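Ferredoxin-NADP reductase (Neisseria gonorrhoeae, PDB 5UFA) probably catalyses FAD-dependent electron exchange between ferredoxin or flavodoxin and NADP(H), and binds NADP in this crystal. Local coordinates at residues E161-N166 against F187-T192; D122-C127 against N152-V157. All coordinates share one frame; numbering follows the deposited sequence.

Contact 1: E161-N166 against F187-T192; sequences EELIFN and FVPVTT. With NAP (NADP nicotinamide-adenine-dinucleotide phosphate), chain E.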
ATOM      1  N   GLU A 161     -12.271 -12.621  -1.282  1.00 36.41           N
ATOM      2  CA  GLU A 161     -12.428 -12.374   0.153  1.00 29.54           C
ATOM      3  C   GLU A 161     -11.268 -11.598   0.742  1.00 29.94           C
ATOM      4  O   GLU A 161     -11.385 -11.094   1.857  1.00 33.25           O
ATOM      5  CB  GLU A 161     -12.579 -13.675   0.926  1.00 27.71           C
ATOM      6  CG  GLU A 161     -13.857 -14.407   0.628  1.00 35.98           C
ATOM      7  CD  GLU A 161     -13.732 -15.295  -0.582  1.00 46.05           C
ATOM      8  OE1 GLU A 161     -14.683 -16.063  -0.842  1.00 48.86           O
ATOM      9  OE2 GLU A 161     -12.706 -15.183  -1.301  1.00 46.79           O
ATOM     10  N   GLU A 162     -10.135 -11.547   0.053  1.00 31.84           N
ATOM     11  CA  GLU A 162      -8.986 -10.799   0.528  1.00 33.28           C
ATOM     12  C   GLU A 162      -9.015  -9.347   0.083  1.00 34.01           C
ATOM     13  O   GLU A 162      -8.197  -8.556   0.559  1.00 32.79           O
ATOM     14  CB  GLU A 162      -7.685 -11.480   0.055  1.00 34.69           C
ATOM     15  CG  GLU A 162      -7.587 -12.963   0.473  1.00 30.59           C
ATOM     16  CD  GLU A 162      -6.304 -13.664   0.004  1.00 27.89           C
ATOM     17  OE1 GLU A 162      -6.107 -13.794  -1.235  1.00 24.53           O
ATOM     18  OE2 GLU A 162      -5.521 -14.117   0.878  1.00 27.18           O
ATOM     19  N   LEU A 163      -9.958  -8.972  -0.782  1.00 34.61           N
ATOM     20  CA  LEU A 163     -10.123  -7.579  -1.203  1.00 36.91           C
ATOM     21  C   LEU A 163     -10.936  -6.843  -0.140  1.00 31.17           C
ATOM     22  O   LEU A 163     -12.081  -6.443  -0.343  1.00 32.19           O
ATOM     23  CB  LEU A 163     -10.813  -7.505  -2.562  1.00 41.76           C
ATOM     24  CG  LEU A 163     -10.198  -8.139  -3.808  1.00 34.18           C
ATOM     25  CD1 LEU A 163     -11.238  -8.262  -4.921  1.00 29.07           C
ATOM     26  CD2 LEU A 163      -9.022  -7.285  -4.262  1.00 24.78           C
ATOM     27  N   ILE A 164     -10.311  -6.651   1.022  1.00 31.71           N
ATOM     28  CA  ILE A 164     -11.071  -6.167   2.172  1.00 39.29           C
ATOM     29  C   ILE A 164     -11.403  -4.685   2.113  1.00 38.97           C
ATOM     30  O   ILE A 164     -12.236  -4.217   2.900  1.00 37.14           O
ATOM     31  CB  ILE A 164     -10.329  -6.455   3.486  1.00 40.02           C
ATOM     32  CG1 ILE A 164      -9.030  -5.684   3.541  1.00 33.04           C
ATOM     33  CG2 ILE A 164     -10.061  -7.953   3.640  1.00 41.58           C
ATOM     34  CD1 ILE A 164      -8.628  -5.391   4.943  1.00 43.12           C
ATOM     35  N   PHE A 165     -10.777  -3.926   1.225  1.00 37.88           N
ATOM     36  CA  PHE A 165     -11.114  -2.524   1.061  1.00 41.26           C
ATOM     37  C   PHE A 165     -12.000  -2.289  -0.150  1.00 48.67           C
ATOM     38  O   PHE A 165     -12.231  -1.134  -0.521  1.00 53.18           O
ATOM     39  CB  PHE A 165      -9.845  -1.687   0.967  1.00 35.55           C
ATOM     40  CG  PHE A 165      -8.921  -1.888   2.113  1.00 26.62           C
ATOM     41  CD1 PHE A 165      -9.251  -1.412   3.366  1.00 23.37           C
ATOM     42  CD2 PHE A 165      -7.722  -2.560   1.942  1.00 23.61           C
ATOM     43  CE1 PHE A 165      -8.406  -1.598   4.435  1.00 22.67           C
ATOM     44  CE2 PHE A 165      -6.867  -2.745   3.007  1.00 22.00           C
ATOM     45  CZ  PHE A 165      -7.206  -2.266   4.257  1.00 21.75           C
ATOM     46  N   ASN A 166     -12.463  -3.371  -0.780  1.00 55.97           N
ATOM     47  CA  ASN A 166     -13.211  -3.297  -2.029  1.00 51.96           C
ATOM     48  C   ASN A 166     -14.426  -2.376  -1.915  1.00 56.04           C
ATOM     49  O   ASN A 166     -14.635  -1.503  -2.765  1.00 61.15           O
ATOM     50  CB  ASN A 166     -13.610  -4.711  -2.465  1.00 50.93           C
ATOM     51  CG  ASN A 166     -14.350  -4.740  -3.794  1.00 51.22           C
ATOM     52  OD1 ASN A 166     -13.741  -4.713  -4.877  1.00 39.26           O
ATOM     53  ND2 ASN A 166     -15.674  -4.828  -3.719  1.00 59.65           N
ATOM     54  N   PHE A 187     -10.539   2.086  -9.462  1.00 32.36           N
ATOM     55  CA  PHE A 187     -10.087   0.919  -8.722  1.00 28.86           C
ATOM     56  C   PHE A 187     -10.334  -0.315  -9.583  1.00 27.93           C
ATOM     57  O   PHE A 187     -11.442  -0.510 -10.098  1.00 31.92           O
ATOM     58  CB  PHE A 187     -10.823   0.825  -7.368  1.00 33.77           C
ATOM     59  CG  PHE A 187     -10.606  -0.480  -6.619  1.00 34.67           C
ATOM     60  CD1 PHE A 187      -9.351  -0.855  -6.185  1.00 31.53           C
ATOM     61  CD2 PHE A 187     -11.675  -1.317  -6.343  1.00 38.31           C
ATOM     62  CE1 PHE A 187      -9.163  -2.039  -5.506  1.00 30.42           C
ATOM     63  CE2 PHE A 187     -11.492  -2.513  -5.656  1.00 33.47           C
ATOM     64  CZ  PHE A 187     -10.235  -2.867  -5.238  1.00 35.90           C
ATOM     65  N   VAL A 188      -9.297  -1.130  -9.749  1.00 28.12           N
ATOM     66  CA  VAL A 188      -9.382  -2.394 -10.481  1.00 31.56           C
ATOM     67  C   VAL A 188      -8.878  -3.526  -9.590  1.00 34.75           C
ATOM     68  O   VAL A 188      -7.665  -3.632  -9.345  1.00 28.85           O
ATOM     69  CB  VAL A 188      -8.587  -2.349 -11.798  1.00 34.79           C
ATOM     70  CG1 VAL A 188      -8.630  -3.720 -12.502  1.00 24.80           C
ATOM     71  CG2 VAL A 188      -9.131  -1.236 -12.721  1.00 26.12           C
ATOM     72  N   PRO A 189      -9.761  -4.367  -9.054  1.00 36.07           N
ATOM     73  CA  PRO A 189      -9.298  -5.563  -8.344  1.00 28.94           C
ATOM     74  C   PRO A 189      -8.839  -6.646  -9.305  1.00 31.26           C
ATOM     75  O   PRO A 189      -9.440  -6.876 -10.359  1.00 33.64           O
ATOM     76  CB  PRO A 189     -10.535  -6.006  -7.555  1.00 31.04           C
ATOM     77  CG  PRO A 189     -11.683  -5.507  -8.364  1.00 29.63           C
ATOM     78  CD  PRO A 189     -11.218  -4.191  -8.948  1.00 30.96           C
ATOM     79  N   VAL A 190      -7.758  -7.310  -8.915  1.00 30.60           N
ATOM     80  CA  VAL A 190      -7.209  -8.464  -9.608  1.00 23.76           C
ATOM     81  C   VAL A 190      -7.217  -9.612  -8.619  1.00 26.32           C
ATOM     82  O   VAL A 190      -6.611  -9.510  -7.542  1.00 28.88           O
ATOM     83  CB  VAL A 190      -5.782  -8.207 -10.111  1.00 31.99           C
ATOM     84  CG1 VAL A 190      -5.204  -9.457 -10.768  1.00 27.02           C
ATOM     85  CG2 VAL A 190      -5.732  -6.996 -11.043  1.00 22.46           C
ATOM     86  N   THR A 191      -7.925 -10.689  -8.960  1.00 27.15           N
ATOM     87  CA  THR A 191      -7.914 -11.924  -8.179  1.00 31.99           C
ATOM     88  C   THR A 191      -7.282 -13.016  -9.034  1.00 26.49           C
ATOM     89  O   THR A 191      -7.792 -13.340 -10.110  1.00 27.19           O
ATOM     90  CB  THR A 191      -9.315 -12.324  -7.698  1.00 27.71           C
ATOM     91  OG1 THR A 191     -10.228 -12.387  -8.797  1.00 28.51           O
ATOM     92  CG2 THR A 191      -9.827 -11.336  -6.663  1.00 27.77           C
ATOM     93  N   THR A 192      -6.170 -13.570  -8.557  1.00 27.39           N
ATOM     94  CA  THR A 192      -5.324 -14.425  -9.385  1.00 30.87           C
ATOM     95  C   THR A 192      -5.712 -15.897  -9.366  1.00 34.36           C
ATOM     96  O   THR A 192      -5.304 -16.632 -10.277  1.00 34.48           O
ATOM     97  CB  THR A 192      -3.870 -14.297  -8.946  1.00 31.54           C
ATOM     98  OG1 THR A 192      -3.790 -14.477  -7.524  1.00 28.41           O
ATOM     99  CG2 THR A 192      -3.374 -12.898  -9.293  1.00 31.42           C
TER
HETATM  100  PA  NAP E 302       1.223 -12.989  -1.932  1.00 30.47           P
HETATM  101  O1A NAP E 302       2.298 -12.049  -2.290  1.00 22.17           O
HETATM  102  O2A NAP E 302       1.735 -14.449  -1.935  1.00 31.90           O
HETATM  103  O5B NAP E 302      -0.028 -12.868  -2.967  1.00 24.55           O
HETATM  104  C5B NAP E 302      -0.693 -11.614  -3.199  1.00 17.46           C
HETATM  105  C4B NAP E 302      -0.782 -11.433  -4.692  1.00 19.89           C
HETATM  106  O4B NAP E 302       0.541 -11.301  -5.271  1.00 30.38           O
HETATM  107  C3B NAP E 302      -1.453 -12.577  -5.456  1.00 19.49           C
HETATM  108  O3B NAP E 302      -2.284 -12.004  -6.459  1.00 19.13           O
HETATM  109  C2B NAP E 302      -0.264 -13.269  -6.123  1.00 29.11           C
HETATM  110  O2B NAP E 302      -0.556 -14.052  -7.299  1.00 31.34           O
HETATM  111  C1B NAP E 302       0.577 -12.054  -6.466  1.00 26.45           C
HETATM  112  N9A NAP E 302       1.952 -12.382  -6.817  1.00 25.99           N
HETATM  113  C8A NAP E 302       2.796 -13.233  -6.155  1.00 29.44           C
HETATM  114  N7A NAP E 302       3.975 -13.365  -6.713  1.00 24.66           N
HETATM  115  C5A NAP E 302       3.900 -12.547  -7.830  1.00 28.21           C
HETATM  116  C6A NAP E 302       4.805 -12.290  -8.877  1.00 30.96           C
HETATM  117  N6A NAP E 302       6.015 -12.842  -8.966  1.00 26.88           N
HETATM  118  N1A NAP E 302       4.400 -11.465  -9.868  1.00 35.69           N
HETATM  119  C2A NAP E 302       3.170 -10.945  -9.810  1.00 32.90           C
HETATM  120  N3A NAP E 302       2.230 -11.117  -8.874  1.00 31.13           N
HETATM  121  C4A NAP E 302       2.660 -11.934  -7.907  1.00 28.09           C
HETATM  122  O3  NAP E 302       0.701 -12.602  -0.483  1.00 28.52           O
HETATM  123  PN  NAP E 302      -0.482 -13.201   0.404  1.00 30.79           P
HETATM  124  O1N NAP E 302      -1.068 -12.142   1.255  1.00 36.54           O
HETATM  125  O2N NAP E 302      -1.380 -13.966  -0.489  1.00 28.49           O
HETATM  126  O5D NAP E 302       0.367 -14.155   1.354  1.00 33.75           O
HETATM  127  C5D NAP E 302      -0.180 -14.703   2.573  1.00 38.60           C
HETATM  128  C4D NAP E 302       0.690 -15.844   3.048  1.00 40.89           C
HETATM  129  O4D NAP E 302       0.545 -16.983   2.164  1.00 43.62           O
HETATM  130  C3D NAP E 302       2.191 -15.557   3.101  1.00 42.51           C
HETATM  131  O3D NAP E 302       2.787 -16.328   4.132  1.00 49.92           O
HETATM  132  C2D NAP E 302       2.673 -16.084   1.754  1.00 45.18           C
HETATM  133  O2D NAP E 302       4.072 -16.346   1.723  1.00 46.05           O
HETATM  134  C1D NAP E 302       1.800 -17.331   1.631  1.00 45.43           C
HETATM  135  N1N NAP E 302       1.599 -17.779   0.186  1.00 53.66           N
HETATM  136  C2N NAP E 302       0.520 -17.254  -0.419  1.00 56.27           C
HETATM  137  C3N NAP E 302       0.259 -17.548  -1.743  1.00 57.35           C
HETATM  138  C7N NAP E 302      -0.882 -16.885  -2.450  1.00 59.05           C
HETATM  139  O7N NAP E 302      -1.133 -17.196  -3.605  1.00 64.13           O
HETATM  140  N7N NAP E 302      -1.592 -15.989  -1.780  1.00 60.01           N
HETATM  141  C4N NAP E 302       1.117 -18.408  -2.416  1.00 56.04           C
HETATM  142  C5N NAP E 302       2.219 -18.934  -1.766  1.00 56.11           C
HETATM  143  C6N NAP E 302       2.448 -18.607  -0.454  1.00 55.80           C
HETATM  144  P2B NAP E 302      -0.806 -15.653  -7.157  1.00 31.64           P
HETATM  145  O1X NAP E 302      -2.051 -15.851  -6.349  1.00 29.94           O
HETATM  146  O2X NAP E 302      -0.866 -16.150  -8.607  1.00 20.86           O
HETATM  147  O3X NAP E 302       0.406 -16.279  -6.453  1.00 27.30           O

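Contact 2: D122-C127 against N152-V157; sequences DLVMLC and NLIHSV. With NAP (NADP nicotinamide-adenine-dinucleotide phosphate), chain E.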
ATOM      1  N   ASP A 122      -1.474  10.602 -15.535  1.00 36.62           N
ATOM      2  CA  ASP A 122      -2.201   9.494 -14.942  1.00 34.45           C
ATOM      3  C   ASP A 122      -1.300   8.765 -13.956  1.00 35.42           C
ATOM      4  O   ASP A 122      -0.223   8.294 -14.332  1.00 41.06           O
ATOM      5  CB  ASP A 122      -2.688   8.545 -16.035  1.00 35.00           C
ATOM      6  CG  ASP A 122      -3.397   9.269 -17.133  1.00 40.17           C
ATOM      7  OD1 ASP A 122      -4.461   9.827 -16.835  1.00 49.10           O
ATOM      8  OD2 ASP A 122      -2.901   9.296 -18.282  1.00 46.85           O
ATOM      9  N   LEU A 123      -1.723   8.692 -12.697  1.00 30.90           N
ATOM     10  CA  LEU A 123      -1.000   7.946 -11.679  1.00 31.06           C
ATOM     11  C   LEU A 123      -1.594   6.544 -11.580  1.00 33.12           C
ATOM     12  O   LEU A 123      -2.811   6.389 -11.402  1.00 30.57           O
ATOM     13  CB  LEU A 123      -1.062   8.660 -10.322  1.00 28.56           C
ATOM     14  CG  LEU A 123      -0.290   8.039  -9.138  1.00 27.21           C
ATOM     15  CD1 LEU A 123       1.190   8.161  -9.378  1.00 28.92           C
ATOM     16  CD2 LEU A 123      -0.652   8.672  -7.783  1.00 26.69           C
ATOM     17  N   VAL A 124      -0.741   5.527 -11.697  1.00 28.76           N
ATOM     18  CA  VAL A 124      -1.162   4.130 -11.590  1.00 30.31           C
ATOM     19  C   VAL A 124      -0.385   3.488 -10.446  1.00 25.57           C
ATOM     20  O   VAL A 124       0.847   3.386 -10.508  1.00 25.36           O
ATOM     21  CB  VAL A 124      -0.934   3.351 -12.898  1.00 32.22           C
ATOM     22  CG1 VAL A 124      -1.356   1.857 -12.741  1.00 26.88           C
ATOM     23  CG2 VAL A 124      -1.654   4.019 -14.048  1.00 34.31           C
ATOM     24  N   MET A 125      -1.095   3.071  -9.407  1.00 23.53           N
ATOM     25  CA  MET A 125      -0.500   2.366  -8.275  1.00 26.71           C
ATOM     26  C   MET A 125      -0.782   0.862  -8.407  1.00 24.88           C
ATOM     27  O   MET A 125      -1.940   0.452  -8.512  1.00 29.33           O
ATOM     28  CB  MET A 125      -1.044   2.921  -6.959  1.00 21.83           C
ATOM     29  CG  MET A 125      -0.758   4.411  -6.754  1.00 24.78           C
ATOM     30  SD  MET A 125      -1.749   5.220  -5.467  1.00 31.47           S
ATOM     31  CE  MET A 125      -3.410   5.042  -6.080  1.00 25.52           C
ATOM     32  N   LEU A 126       0.276   0.050  -8.418  1.00 21.82           N
ATOM     33  CA  LEU A 126       0.190  -1.403  -8.576  1.00 23.12           C
ATOM     34  C   LEU A 126       0.674  -2.093  -7.301  1.00 22.13           C
ATOM     35  O   LEU A 126       1.821  -1.898  -6.876  1.00 23.26           O
ATOM     36  CB  LEU A 126       1.023  -1.857  -9.775  1.00 22.57           C
ATOM     37  CG  LEU A 126       0.763  -1.147 -11.112  1.00 25.48           C
ATOM     38  CD1 LEU A 126       1.891  -1.378 -12.089  1.00 25.36           C
ATOM     39  CD2 LEU A 126      -0.558  -1.644 -11.716  1.00 23.76           C
ATOM     40  N   CYS A 127      -0.177  -2.927  -6.713  1.00 22.36           N
ATOM     41  CA  CYS A 127       0.169  -3.588  -5.463  1.00 22.91           C
ATOM     42  C   CYS A 127      -0.378  -5.015  -5.393  1.00 25.60           C
ATOM     43  O   CYS A 127      -1.303  -5.410  -6.120  1.00 19.08           O
ATOM     44  CB  CYS A 127      -0.341  -2.769  -4.280  1.00 26.29           C
ATOM     45  SG  CYS A 127      -2.069  -2.353  -4.423  1.00 27.12           S
ATOM     46  N   ASN A 152      -5.227   5.853 -10.309  1.00 34.71           N
ATOM     47  CA  ASN A 152      -5.668   4.479 -10.533  1.00 36.00           C
ATOM     48  C   ASN A 152      -5.004   3.537  -9.540  1.00 32.68           C
ATOM     49  O   ASN A 152      -3.812   3.673  -9.241  1.00 31.51           O
ATOM     50  CB  ASN A 152      -5.345   4.021 -11.967  1.00 38.80           C
ATOM     51  CG  ASN A 152      -5.844   4.998 -13.015  1.00 36.77           C
ATOM     52  OD1 ASN A 152      -6.952   4.866 -13.537  1.00 39.02           O
ATOM     53  ND2 ASN A 152      -5.036   5.997 -13.310  1.00 34.76           N
ATOM     54  N   LEU A 153      -5.776   2.597  -9.010  1.00 27.20           N
ATOM     55  CA  LEU A 153      -5.250   1.654  -8.038  1.00 23.94           C
ATOM     56  C   LEU A 153      -5.639   0.257  -8.481  1.00 30.08           C
ATOM     57  O   LEU A 153      -6.835  -0.066  -8.546  1.00 31.49           O
ATOM     58  CB  LEU A 153      -5.747   1.961  -6.618  1.00 21.24           C
ATOM     59  CG  LEU A 153      -5.379   1.000  -5.465  1.00 27.59           C
ATOM     60  CD1 LEU A 153      -3.878   0.802  -5.333  1.00 32.17           C
ATOM     61  CD2 LEU A 153      -5.908   1.531  -4.144  1.00 27.43           C
ATOM     62  N   ILE A 154      -4.625  -0.549  -8.813  1.00 29.71           N
ATOM     63  CA  ILE A 154      -4.780  -1.954  -9.178  1.00 29.06           C
ATOM     64  C   ILE A 154      -4.204  -2.814  -8.055  1.00 31.06           C
ATOM     65  O   ILE A 154      -3.012  -2.717  -7.724  1.00 31.51           O
ATOM     66  CB  ILE A 154      -4.124  -2.264 -10.533  1.00 30.09           C
ATOM     67  CG1 ILE A 154      -4.932  -1.629 -11.675  1.00 31.66           C
ATOM     68  CG2 ILE A 154      -4.000  -3.764 -10.742  1.00 21.91           C
ATOM     69  CD1 ILE A 154      -4.388  -0.363 -12.208  1.00 34.97           C
ATOM     70  N   HIS A 155      -5.062  -3.655  -7.478  1.00 28.61           N
ATOM     71  CA  HIS A 155      -4.766  -4.443  -6.284  1.00 25.61           C
ATOM     72  C   HIS A 155      -4.886  -5.926  -6.612  1.00 24.18           C
ATOM     73  O   HIS A 155      -5.970  -6.389  -6.980  1.00 24.12           O
ATOM     74  CB  HIS A 155      -5.742  -4.086  -5.164  1.00 21.55           C
ATOM     75  CG  HIS A 155      -5.414  -4.725  -3.850  1.00 29.34           C
ATOM     76  ND1 HIS A 155      -6.375  -5.042  -2.915  1.00 30.52           N
ATOM     77  CD2 HIS A 155      -4.223  -5.086  -3.310  1.00 28.93           C
ATOM     78  CE1 HIS A 155      -5.789  -5.573  -1.858  1.00 33.25           C
ATOM     79  NE2 HIS A 155      -4.484  -5.611  -2.072  1.00 30.39           N
ATOM     80  N   SER A 156      -3.795  -6.674  -6.455  1.00 26.08           N
ATOM     81  CA  SER A 156      -3.780  -8.098  -6.793  1.00 28.90           C
ATOM     82  C   SER A 156      -3.778  -8.931  -5.517  1.00 29.18           C
ATOM     83  O   SER A 156      -2.887  -8.777  -4.669  1.00 25.44           O
ATOM     84  CB  SER A 156      -2.568  -8.463  -7.650  1.00 25.90           C
ATOM     85  OG  SER A 156      -2.598  -9.846  -7.983  1.00 24.41           O
ATOM     86  N   VAL A 157      -4.775  -9.809  -5.389  1.00 28.67           N
ATOM     87  CA  VAL A 157      -4.850 -10.802  -4.324  1.00 22.22           C
ATOM     88  C   VAL A 157      -5.284 -12.123  -4.950  1.00 28.60           C
ATOM     89  O   VAL A 157      -5.744 -12.171  -6.092  1.00 33.33           O
ATOM     90  CB  VAL A 157      -5.838 -10.394  -3.210  1.00 20.54           C
ATOM     91  CG1 VAL A 157      -5.412  -9.100  -2.552  1.00 18.97           C
ATOM     92  CG2 VAL A 157      -7.225 -10.273  -3.798  1.00 20.00           C
TER
HETATM   93  PA  NAP E 302       1.223 -12.989  -1.932  1.00 30.47           P
HETATM   94  O1A NAP E 302       2.298 -12.049  -2.290  1.00 22.17           O
HETATM   95  O2A NAP E 302       1.735 -14.449  -1.935  1.00 31.90           O
HETATM   96  O5B NAP E 302      -0.028 -12.868  -2.967  1.00 24.55           O
HETATM   97  C5B NAP E 302      -0.693 -11.614  -3.199  1.00 17.46           C
HETATM   98  C4B NAP E 302      -0.782 -11.433  -4.692  1.00 19.89           C
HETATM   99  O4B NAP E 302       0.541 -11.301  -5.271  1.00 30.38           O
HETATM  100  C3B NAP E 302      -1.453 -12.577  -5.456  1.00 19.49           C
HETATM  101  O3B NAP E 302      -2.284 -12.004  -6.459  1.00 19.13           O
HETATM  102  C2B NAP E 302      -0.264 -13.269  -6.123  1.00 29.11           C
HETATM  103  O2B NAP E 302      -0.556 -14.052  -7.299  1.00 31.34           O
HETATM  104  C1B NAP E 302       0.577 -12.054  -6.466  1.00 26.45           C
HETATM  105  N9A NAP E 302       1.952 -12.382  -6.817  1.00 25.99           N
HETATM  106  C8A NAP E 302       2.796 -13.233  -6.155  1.00 29.44           C
HETATM  107  N7A NAP E 302       3.975 -13.365  -6.713  1.00 24.66           N
HETATM  108  C5A NAP E 302       3.900 -12.547  -7.830  1.00 28.21           C
HETATM  109  C6A NAP E 302       4.805 -12.290  -8.877  1.00 30.96           C
HETATM  110  N6A NAP E 302       6.015 -12.842  -8.966  1.00 26.88           N
HETATM  111  N1A NAP E 302       4.400 -11.465  -9.868  1.00 35.69           N
HETATM  112  C2A NAP E 302       3.170 -10.945  -9.810  1.00 32.90           C
HETATM  113  N3A NAP E 302       2.230 -11.117  -8.874  1.00 31.13           N
HETATM  114  C4A NAP E 302       2.660 -11.934  -7.907  1.00 28.09           C
HETATM  115  O3  NAP E 302       0.701 -12.602  -0.483  1.00 28.52           O
HETATM  116  PN  NAP E 302      -0.482 -13.201   0.404  1.00 30.79           P
HETATM  117  O1N NAP E 302      -1.068 -12.142   1.255  1.00 36.54           O
HETATM  118  O2N NAP E 302      -1.380 -13.966  -0.489  1.00 28.49           O
HETATM  119  O5D NAP E 302       0.367 -14.155   1.354  1.00 33.75           O
HETATM  120  C5D NAP E 302      -0.180 -14.703   2.573  1.00 38.60           C
HETATM  121  C4D NAP E 302       0.690 -15.844   3.048  1.00 40.89           C
HETATM  122  O4D NAP E 302       0.545 -16.983   2.164  1.00 43.62           O
HETATM  123  C3D NAP E 302       2.191 -15.557   3.101  1.00 42.51           C
HETATM  124  O3D NAP E 302       2.787 -16.328   4.132  1.00 49.92           O
HETATM  125  C2D NAP E 302       2.673 -16.084   1.754  1.00 45.18           C
HETATM  126  O2D NAP E 302       4.072 -16.346   1.723  1.00 46.05           O
HETATM  127  C1D NAP E 302       1.800 -17.331   1.631  1.00 45.43           C
HETATM  128  N1N NAP E 302       1.599 -17.779   0.186  1.00 53.66           N
HETATM  129  C2N NAP E 302       0.520 -17.254  -0.419  1.00 56.27           C
HETATM  130  C3N NAP E 302       0.259 -17.548  -1.743  1.00 57.35           C
HETATM  131  C7N NAP E 302      -0.882 -16.885  -2.450  1.00 59.05           C
HETATM  132  O7N NAP E 302      -1.133 -17.196  -3.605  1.00 64.13           O
HETATM  133  N7N NAP E 302      -1.592 -15.989  -1.780  1.00 60.01           N
HETATM  134  C4N NAP E 302       1.117 -18.408  -2.416  1.00 56.04           C
HETATM  135  C5N NAP E 302       2.219 -18.934  -1.766  1.00 56.11           C
HETATM  136  C6N NAP E 302       2.448 -18.607  -0.454  1.00 55.80           C
HETATM  137  P2B NAP E 302      -0.806 -15.653  -7.157  1.00 31.64           P
HETATM  138  O1X NAP E 302      -2.051 -15.851  -6.349  1.00 29.94           O
HETATM  139  O2X NAP E 302      -0.866 -16.150  -8.607  1.00 20.86           O
HETATM  140  O3X NAP E 302       0.406 -16.279  -6.453  1.00 27.30           O

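Contact 1: E161-N166 against F187-T192
Thr-192 OG1 is gripped from two directions by the bound NADP: it donates to O1X of the 2'-phosphate at 2.5 Å and accepts from the ribose hydroxyl O3B at 3.1 Å. Its CG2 lies alongside the same ribose. With chi1 at 50°, OG1 sits between the backbone N and the carbonyl carbon and CG2 turns to O3B, which puts both branches against the nucleotide. Val-157 O is a second, weak partner that would have to share the OG1 proton with the phosphate. The side chain of Leu-163 points at segment 187-192 and crosses those of Pro-189 and Thr-191 at about a right angle. Its CD1 touches Pro-189 CB at 3.5 Å and Thr-191 CG2 at 3.8 Å, while CD2 leans on the same Pro-189 CB. The hydroxyl of Thr-191 is engaged elsewhere, by Ala-194 O and Asn-196 ND2. This is the nucleotide-binding domain of the ferredoxin reductase family: segment 187-192 carries a strand of the parallel sheet, and 161-166 is the loop lying over the face that carries Phe-187 and Pro-189. The loop folds through an inverse gamma turn centred on Leu-163 and a type I turn closed by Asn-166 N to Leu-163 O at 3.1 Å. Helix 166-173 then begins, with Phe-165 at its N-cap position and its ring edge-to-face with Phe-80. Asn-166 extends its CG anti to the backbone N (chi1 -178°), and OD1 meets the Phe-187 ring at the edge, in plane, 3.2 Å from CE2. Amide and ring are inclined by 61°, while Pro-189 CD covers one ring face near the rim.

Contact 2: D122-C127 against N152-V157
Asn-152 ties itself to Leu-123 twice, through backbone and side chain. Its N donates to Leu-123 O at 2.7 Å; from there CB passes the same oxygen at 3.5 Å, and CG, set beside the backbone N by a chi1 of -51°, carries the amide back to it. ND2 then donates to Leu-123 O at 3.0 Å, arriving 48° above the carbonyl plane while the oxygen lies close to the plane of the amide. ND2 also reaches Thr-150 OG1, and OD1 accepts from Arg-186, which leaves both ends of this buried amide held. Beyond it the parallel ladder runs in even steps: Asn-152 O takes Met-125 N, Met-125 O takes Ile-154 N, Ile-154 O takes Cys-127 N, and Cys-127 O takes Ser-156 N. The strands belong to a beta-alpha-beta unit, with helices 133-138 and 142-147 in the connection, in the NADP-binding sheet.

On one face Leu-126 and Ile-154 run alongside each other in the same direction, with CD2 of Leu-126 3.8 Å from CB of Ile-154, beneath helix 213-218. On the other, Met-125 bends at chi3 (-62°), bringing CE to 3.5 Å from Asn-152 O. Cys-127 SG meets Leu-153 CD1 at 3.7 Å and stands obliquely off the His-155 ring, whose NE2 is bonded to Gly-129 O. At the cofactor end Ser-156 OG shares a 2.7 Å hydrogen bond with NADP O3B. The ladder thus pairs the N-H and C=O groups that face each other between two buried strands, and the amide, imidazole and hydroxyl enter this apolar setting with their polar bonds supplied by protein or nucleotide.

Overall arrangement
Both contacts lie in the nucleotide-binding domain and are largely buried, but they differ in kind. Contact 2 is nearer the centre of the molecule and joins two adjacent inner strands mainly by main-chain bonds, with one side-chain amide bond and apolar pairs on both faces. Contact 1, farther out, sets a loop against the next strand of the same sheet, relying on apolar touches and an aromatic edge. They interlock at strand 150-157: Val-190 N probably bonds His-155 O and Val-190 O Val-157 N, and Leu-163 packs on Val-157. At the C-terminal ends of the neighbouring strands, residues from both contacts converge on one ribose hydroxyl of NADP, whereas only contact 1 also grips the 2'-phosphate.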